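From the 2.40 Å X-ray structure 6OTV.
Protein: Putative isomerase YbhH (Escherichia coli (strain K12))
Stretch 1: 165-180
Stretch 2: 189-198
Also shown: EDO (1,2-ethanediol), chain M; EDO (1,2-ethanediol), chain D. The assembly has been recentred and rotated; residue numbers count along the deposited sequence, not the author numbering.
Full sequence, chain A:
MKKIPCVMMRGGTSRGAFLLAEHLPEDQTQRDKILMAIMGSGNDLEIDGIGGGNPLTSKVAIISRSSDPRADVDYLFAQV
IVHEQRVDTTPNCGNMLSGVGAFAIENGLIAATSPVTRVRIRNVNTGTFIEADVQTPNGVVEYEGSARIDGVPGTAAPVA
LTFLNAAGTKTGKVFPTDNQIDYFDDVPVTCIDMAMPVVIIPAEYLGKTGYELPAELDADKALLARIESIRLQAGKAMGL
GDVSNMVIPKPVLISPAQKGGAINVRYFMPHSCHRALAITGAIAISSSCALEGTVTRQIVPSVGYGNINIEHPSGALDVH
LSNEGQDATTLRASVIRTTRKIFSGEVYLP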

# COMPACT_ATOMS: atom_id res chain seq x y z
N ASN A 165 -3.38 6.34 -3.29
CA ASN A 165 -3.94 7.04 -2.14
C ASN A 165 -4.14 8.52 -2.47
O ASN A 165 -3.69 9.41 -1.75
CB ASN A 165 -3.07 6.85 -0.90
CG ASN A 165 -1.66 7.39 -1.10
OD1 ASN A 165 -1.16 7.46 -2.22
ND2 ASN A 165 -1.01 7.77 -0.00
N ALA A 166 -4.84 8.78 -3.58
CA ALA A 166 -5.06 10.16 -4.01
C ALA A 166 -6.08 10.88 -3.15
O ALA A 166 -6.03 12.11 -3.03
CB ALA A 166 -5.51 10.18 -5.48
N ALA A 167 -7.02 10.15 -2.54
CA ALA A 167 -8.07 10.78 -1.74
C ALA A 167 -7.48 11.48 -0.52
O ALA A 167 -6.83 10.86 0.32
CB ALA A 167 -9.08 9.72 -1.30
N GLY A 168 -7.72 12.79 -0.43
CA GLY A 168 -7.30 13.58 0.71
C GLY A 168 -5.80 13.68 0.91
O GLY A 168 -5.31 13.49 2.02
N THR A 169 -5.07 13.97 -0.17
CA THR A 169 -3.61 13.99 -0.09
C THR A 169 -3.10 15.06 0.87
O THR A 169 -2.07 14.86 1.53
CB THR A 169 -3.01 14.21 -1.48
OG1 THR A 169 -3.76 15.23 -2.17
CG2 THR A 169 -3.05 12.92 -2.29
N LYS A 170 -3.80 16.19 0.96
CA LYS A 170 -3.40 17.26 1.87
C LYS A 170 -4.38 17.50 3.00
O LYS A 170 -4.00 18.06 4.03
CB LYS A 170 -3.21 18.58 1.09
CG LYS A 170 -2.50 19.68 1.85
CD LYS A 170 -0.99 19.47 1.89
CE LYS A 170 -0.29 20.67 2.52
NZ LYS A 170 1.19 20.56 2.42
N THR A 171 -5.63 17.06 2.85
CA THR A 171 -6.67 17.28 3.85
C THR A 171 -7.01 16.02 4.63
O THR A 171 -7.11 16.06 5.86
CB THR A 171 -7.95 17.81 3.18
OG1 THR A 171 -7.73 19.15 2.72
CG2 THR A 171 -9.11 17.78 4.16
N GLY A 172 -7.18 14.89 3.95
CA GLY A 172 -7.73 13.70 4.55
C GLY A 172 -9.18 13.44 4.19
O GLY A 172 -9.72 12.39 4.58
N LYS A 173 -9.82 14.36 3.47
CA LYS A 173 -11.17 14.17 2.97
C LYS A 173 -11.19 14.50 1.48
O LYS A 173 -10.44 15.35 1.00
CB LYS A 173 -12.18 15.06 3.71
CG LYS A 173 -12.36 14.72 5.18
CD LYS A 173 -13.48 15.54 5.80
CE LYS A 173 -13.71 15.18 7.26
NZ LYS A 173 -14.87 15.91 7.84
N VAL A 174 -12.06 13.80 0.75
CA VAL A 174 -12.24 14.10 -0.67
C VAL A 174 -12.85 15.49 -0.83
O VAL A 174 -12.41 16.27 -1.68
CB VAL A 174 -13.10 13.02 -1.34
CG1 VAL A 174 -13.46 13.43 -2.76
CG2 VAL A 174 -12.37 11.68 -1.34
N PHE A 175 -13.86 15.81 -0.03
CA PHE A 175 -14.47 17.13 -0.00
C PHE A 175 -14.19 17.76 1.36
O PHE A 175 -14.95 17.55 2.31
CB PHE A 175 -15.97 17.04 -0.27
CG PHE A 175 -16.31 16.41 -1.59
CD1 PHE A 175 -16.26 17.14 -2.76
CD2 PHE A 175 -16.66 15.07 -1.66
CE1 PHE A 175 -16.55 16.56 -3.98
CE2 PHE A 175 -16.95 14.47 -2.88
CZ PHE A 175 -16.90 15.22 -4.04
N PRO A 176 -13.11 18.54 1.49
CA PRO A 176 -12.76 19.09 2.81
C PRO A 176 -13.83 20.00 3.40
O PRO A 176 -13.96 20.07 4.63
CB PRO A 176 -11.46 19.85 2.54
CG PRO A 176 -10.91 19.24 1.29
CD PRO A 176 -12.10 18.86 0.47
N THR A 177 -14.59 20.70 2.56
CA THR A 177 -15.67 21.55 3.05
C THR A 177 -16.93 20.78 3.40
O THR A 177 -17.92 21.40 3.79
CB THR A 177 -16.01 22.62 2.00
OG1 THR A 177 -16.64 22.00 0.88
CG2 THR A 177 -14.75 23.34 1.53
N ASP A 178 -16.91 19.45 3.26
CA ASP A 178 -18.07 18.59 3.49
C ASP A 178 -19.23 18.92 2.56
O ASP A 178 -20.38 18.55 2.84
CB ASP A 178 -18.52 18.63 4.95
CG ASP A 178 -17.42 18.24 5.92
OD1 ASP A 178 -16.62 19.12 6.29
OD2 ASP A 178 -17.36 17.05 6.29
N ASN A 179 -18.96 19.61 1.45
CA ASN A 179 -19.96 19.92 0.44
C ASN A 179 -19.39 19.62 -0.94
O ASN A 179 -18.25 19.95 -1.24
CB ASN A 179 -20.38 21.40 0.51
CG ASN A 179 -21.08 21.75 1.80
OD1 ASN A 179 -21.84 20.95 2.34
ND2 ASN A 179 -20.84 22.96 2.29
N GLN A 180 -20.21 18.97 -1.77
CA GLN A 180 -19.81 18.74 -3.15
C GLN A 180 -19.75 20.04 -3.94
O GLN A 180 -18.95 20.16 -4.87
CB GLN A 180 -20.76 17.75 -3.82
CG GLN A 180 -20.54 16.29 -3.44
CD GLN A 180 -20.91 16.00 -2.00
OE1 GLN A 180 -21.66 16.74 -1.37
NE2 GLN A 180 -20.37 14.91 -1.46
N VAL A 189 -18.76 26.58 -7.10
CA VAL A 189 -17.50 25.90 -7.29
C VAL A 189 -17.55 24.55 -6.57
O VAL A 189 -18.50 24.25 -5.84
CB VAL A 189 -16.29 26.72 -6.79
CG1 VAL A 189 -16.28 28.10 -7.44
CG2 VAL A 189 -16.31 26.83 -5.27
N THR A 190 -16.51 23.75 -6.78
CA THR A 190 -16.36 22.47 -6.11
C THR A 190 -14.96 22.37 -5.53
O THR A 190 -13.96 22.55 -6.24
CB THR A 190 -16.61 21.29 -7.06
OG1 THR A 190 -18.02 21.15 -7.28
CG2 THR A 190 -16.07 20.00 -6.47
N CYS A 191 -14.88 22.09 -4.23
CA CYS A 191 -13.61 21.89 -3.54
C CYS A 191 -13.39 20.40 -3.35
O CYS A 191 -14.17 19.73 -2.67
CB CYS A 191 -13.61 22.62 -2.19
SG CYS A 191 -13.83 24.41 -2.33
N ILE A 192 -12.33 19.88 -3.97
CA ILE A 192 -12.05 18.45 -3.94
C ILE A 192 -10.55 18.25 -3.76
O ILE A 192 -9.73 19.04 -4.25
CB ILE A 192 -12.56 17.74 -5.21
CG1 ILE A 192 -12.43 16.22 -5.08
CG2 ILE A 192 -11.84 18.24 -6.45
CD1 ILE A 192 -13.06 15.46 -6.24
N ASP A 193 -10.19 17.21 -3.01
CA ASP A 193 -8.81 16.85 -2.70
C ASP A 193 -8.58 15.44 -3.22
O ASP A 193 -8.76 14.46 -2.49
CB ASP A 193 -8.55 16.97 -1.20
CG ASP A 193 -7.08 16.82 -0.84
OD1 ASP A 193 -6.23 16.76 -1.76
OD2 ASP A 193 -6.77 16.78 0.37
N MET A 194 -8.18 15.33 -4.49
CA MET A 194 -7.87 14.06 -5.14
C MET A 194 -6.52 14.22 -5.84
O MET A 194 -6.45 14.87 -6.89
CB MET A 194 -8.96 13.64 -6.12
CG MET A 194 -10.04 12.76 -5.52
SD MET A 194 -9.45 11.12 -5.06
CE MET A 194 -9.00 10.45 -6.66
N ALA A 195 -5.47 13.65 -5.24
CA ALA A 195 -4.09 13.78 -5.71
C ALA A 195 -3.58 15.21 -5.62
O ALA A 195 -2.37 15.45 -5.59
CB ALA A 195 -3.95 13.25 -7.15
N MET A 196 -4.49 16.18 -5.57
CA MET A 196 -4.16 17.59 -5.48
C MET A 196 -5.39 18.35 -4.99
O MET A 196 -6.49 18.12 -5.50
CB MET A 196 -3.70 18.13 -6.83
CG MET A 196 -3.43 19.63 -6.86
SD MET A 196 -2.00 20.12 -5.87
CE MET A 196 -0.68 19.28 -6.74
N PRO A 197 -5.25 19.22 -3.99
CA PRO A 197 -6.37 20.09 -3.61
C PRO A 197 -6.61 21.12 -4.71
O PRO A 197 -5.72 21.91 -5.04
CB PRO A 197 -5.89 20.76 -2.31
CG PRO A 197 -4.74 19.91 -1.84
CD PRO A 197 -4.11 19.36 -3.07
N VAL A 198 -7.82 21.10 -5.28
CA VAL A 198 -8.18 22.04 -6.33
C VAL A 198 -9.55 22.62 -6.03
O VAL A 198 -10.37 22.02 -5.32
CB VAL A 198 -8.18 21.39 -7.74
CG1 VAL A 198 -6.82 20.78 -8.06
CG2 VAL A 198 -9.29 20.36 -7.86
C1 EDO M . -15.78 12.70 2.14
O1 EDO M . -15.24 13.98 1.78
C2 EDO M . -14.86 11.59 1.65
O2 EDO M . -13.55 11.77 2.20
C1 EDO D . -7.58 7.09 -3.71
O1 EDO D . -7.79 6.44 -2.45
C2 EDO D . -6.84 6.13 -4.64
O2 EDO D . -6.20 6.86 -5.70

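Stretch 1 has no regular helix or strand; it bends around stretch 2, whose strand 189-193 turns at 194-196 and returns at 197-198, so that I192 and V198 pair through both backbone hydrogen bonds. The centre of the fit is D193. Its side chain points toward stretch 1 and enters a hollow formed by the loop from G168 to G172. There D193 OD2 accepts hydrogen bonds from K170 N (3.1 Å) and T171 N (2.7 Å), while T169 OG1 donates to D193 OD1 (2.9 Å). A carboxylate suits this pocket because its two oxygens can serve several donors at once, offsetting its charge within a buried site.

The backbone of D193 is held as well: G168 N donates to D193 O (2.8 Å), and D193 N donates to V174 O (2.8 Å). Next to this, A195 N reaches A166 O (2.8 Å) almost linearly, and A167 forms a single beta bridge with M194. Glycine suits position 168: phi is positive, and a CB there would clash with G172 C.

Beside this polar centre lie several apolar contacts. The small A166 lets the chains come close, its CB lying 3.8 Å from A195 CB and 3.7 Å from M194 CE. M194 CB points away, yet its flexible thioether curls back, bringing SD within 3.6 Å of A167 CA. V174 CG1 meets I192 CG1 at 3.8 Å, branched side chain against branched side chain. Farther out, K170 CB rests on P197 CG (3.6 Å) while the lysine's end leads away from the contact.

F175 presents its ring edge to C191 O, with CD1 3.3 Å from that oxygen. The compact ring of P176 lays CG 4.1 Å from D193 CB, covering the aliphatic base of the aspartate, and T177, whose CB points toward stretch 2, sets its methyl CG2 4.0 Å from C191 CB. At the far end T190 OG1 donates to Q180 O (2.8 Å), tying down the last residue of stretch 1.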